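Local atomic coordinates of beta-1,4-galactanase (Thielavia heterothallica, PDB entry 1HJS), a protein that hydrolyses the beta-1,4-galactosidic linkages of type I arabinogalactans, as a family 53 glycoside hydrolase of clan GH-A. Residues 302-305 with 311-314. Sequence-based numbering, arbitrary orientation.
Sequences HNAN and ADNT
The carbonyl oxygen of A304 takes the backbone N-H of N313 in a nearly straight bond, A304 O to N313 N 2.8 Å, and D312 CA adds a CA-H...O contact to the same oxygen. This pairing closes the loop that follows strand 290-296, the eighth strand of the TIM barrel. One residue further along the first segment, N313 ND2 donates to N305 O at 3.1 Å, a bent bond that reaches the oxygen from above its carbonyl plane. The side chain of N313 gets there with CG anti to its own carbonyl carbon (chi1 -72°); S308 OG also bonds to N305 O and gives ND2 a weak second bond. Within 311-314, D312 forms an Asx turn: OD1 accepts T314 N at 2.9 Å and, through its syn lone pair, the T314 hydroxyl, with OD1 to OG1 2.6 Å. The A304 methyl faces both this carboxylate and the A311 carbonyl, CB lying 3.9 Å from D312 OD1 and 3.5 Å from A311 O. An alanine in place of D312 would probably leave T314 N and the T314 hydroxyl without the OD1 acceptor and undo the Asx turn, though the hydroxyl would keep F316 O. A311 and D312 together face S251 in a classic beta bulge, joining the loop to the chain just beyond strand 240-245. N313 packs on F216 and P249, its side chain about 11 Å from that of the probable nucleophile E245. T314 CG2 lies against A304, 3.8 Å from both its CA and its O.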
ATOM      1  N   HIS A 302     -13.029  13.068   4.653  1.00 14.61           N
ATOM      2  CA  HIS A 302     -13.871  12.842   5.823  1.00 15.35           C
ATOM      3  C   HIS A 302     -13.128  12.045   6.898  1.00 15.13           C
ATOM      4  O   HIS A 302     -13.691  11.689   7.933  1.00 15.33           O
ATOM      5  CB  HIS A 302     -15.174  12.135   5.436  1.00 17.09           C
ATOM      6  CG  HIS A 302     -16.169  13.038   4.776  1.00 18.64           C
ATOM      7  ND1 HIS A 302     -16.570  12.880   3.466  1.00 19.68           N
ATOM      8  CD2 HIS A 302     -16.825  14.130   5.240  1.00 19.60           C
ATOM      9  CE1 HIS A 302     -17.428  13.835   3.150  1.00 19.17           C
ATOM     10  NE2 HIS A 302     -17.600  14.606   4.209  1.00 19.94           N
ATOM     11  N   ASN A 303     -11.855  11.773   6.634  1.00 13.92           N
ATOM     12  CA  ASN A 303     -10.985  11.057   7.568  1.00 13.95           C
ATOM     13  C   ASN A 303      -9.632  11.741   7.387  1.00 13.36           C
ATOM     14  O   ASN A 303      -8.608  11.095   7.183  1.00 12.93           O
ATOM     15  CB  ASN A 303     -10.898   9.574   7.193  1.00 14.14           C
ATOM     16  CG  ASN A 303      -9.986   8.781   8.123  1.00 15.50           C
ATOM     17  OD1 ASN A 303      -9.981   8.992   9.337  1.00 15.40           O
ATOM     18  ND2 ASN A 303      -9.216   7.854   7.553  1.00 15.56           N
ATOM     19  N   ALA A 304      -9.664  13.069   7.467  1.00 13.16           N
ATOM     20  CA  ALA A 304      -8.494  13.915   7.253  1.00 12.85           C
ATOM     21  C   ALA A 304      -7.207  13.526   7.959  1.00 12.27           C
ATOM     22  O   ALA A 304      -6.128  13.639   7.375  1.00 12.76           O
ATOM     23  CB  ALA A 304      -8.844  15.363   7.585  1.00 13.17           C
ATOM     24  N   ASN A 305      -7.300  13.094   9.211  1.00 12.31           N
ATOM     25  CA  ASN A 305      -6.101  12.717   9.952  1.00 12.14           C
ATOM     26  C   ASN A 305      -5.558  11.368   9.480  1.00 12.09           C
ATOM     27  O   ASN A 305      -4.440  10.976   9.824  1.00 11.58           O
ATOM     28  CB  ASN A 305      -6.393  12.671  11.454  1.00 11.94           C
ATOM     29  CG  ASN A 305      -7.444  11.638  11.814  1.00 12.52           C
ATOM     30  OD1 ASN A 305      -8.576  11.693  11.334  1.00 12.20           O
ATOM     31  ND2 ASN A 305      -7.071  10.691  12.669  1.00 12.26           N
ATOM     32  N   ALA A 311      -3.872  16.263  12.559  1.00 13.88           N
ATOM     33  CA  ALA A 311      -5.190  16.672  12.080  1.00 13.78           C
ATOM     34  C   ALA A 311      -5.503  16.492  10.593  1.00 13.61           C
ATOM     35  O   ALA A 311      -6.599  16.057  10.243  1.00 13.00           O
ATOM     36  CB  ALA A 311      -5.450  18.124  12.481  1.00 14.02           C
ATOM     37  N   ASP A 312      -4.567  16.824   9.709  1.00 13.16           N
ATOM     38  CA  ASP A 312      -4.855  16.701   8.281  1.00 13.89           C
ATOM     39  C   ASP A 312      -3.658  16.258   7.449  1.00 12.86           C
ATOM     40  O   ASP A 312      -2.639  16.951   7.395  1.00 12.80           O
ATOM     41  CB  ASP A 312      -5.371  18.041   7.743  1.00 14.68           C
ATOM     42  CG  ASP A 312      -6.107  17.904   6.420  1.00 16.46           C
ATOM     43  OD1 ASP A 312      -5.848  16.930   5.680  1.00 15.69           O
ATOM     44  OD2 ASP A 312      -6.943  18.787   6.118  1.00 16.91           O
ATOM     45  N   ASN A 313      -3.797  15.108   6.796  1.00 12.41           N
ATOM     46  CA  ASN A 313      -2.746  14.559   5.943  1.00 12.29           C
ATOM     47  C   ASN A 313      -3.210  14.443   4.498  1.00 12.12           C
ATOM     48  O   ASN A 313      -2.500  13.892   3.661  1.00 12.16           O
ATOM     49  CB  ASN A 313      -2.331  13.164   6.420  1.00 12.55           C
ATOM     50  CG  ASN A 313      -1.551  13.199   7.701  1.00 12.52           C
ATOM     51  OD1 ASN A 313      -0.579  13.945   7.825  1.00 14.00           O
ATOM     52  ND2 ASN A 313      -1.961  12.388   8.667  1.00 12.59           N
ATOM     53  N   THR A 314      -4.401  14.952   4.205  1.00 12.52           N
ATOM     54  CA  THR A 314      -4.933  14.869   2.851  1.00 12.28           C
ATOM     55  C   THR A 314      -4.262  15.867   1.912  1.00 12.75           C
ATOM     56  O   THR A 314      -3.522  16.754   2.348  1.00 12.26           O
ATOM     57  CB  THR A 314      -6.461  15.104   2.830  1.00 12.40           C
ATOM     58  OG1 THR A 314      -6.752  16.443   3.254  1.00 12.84           O
ATOM     59  CG2 THR A 314      -7.160  14.118   3.754  1.00 11.93           C
TER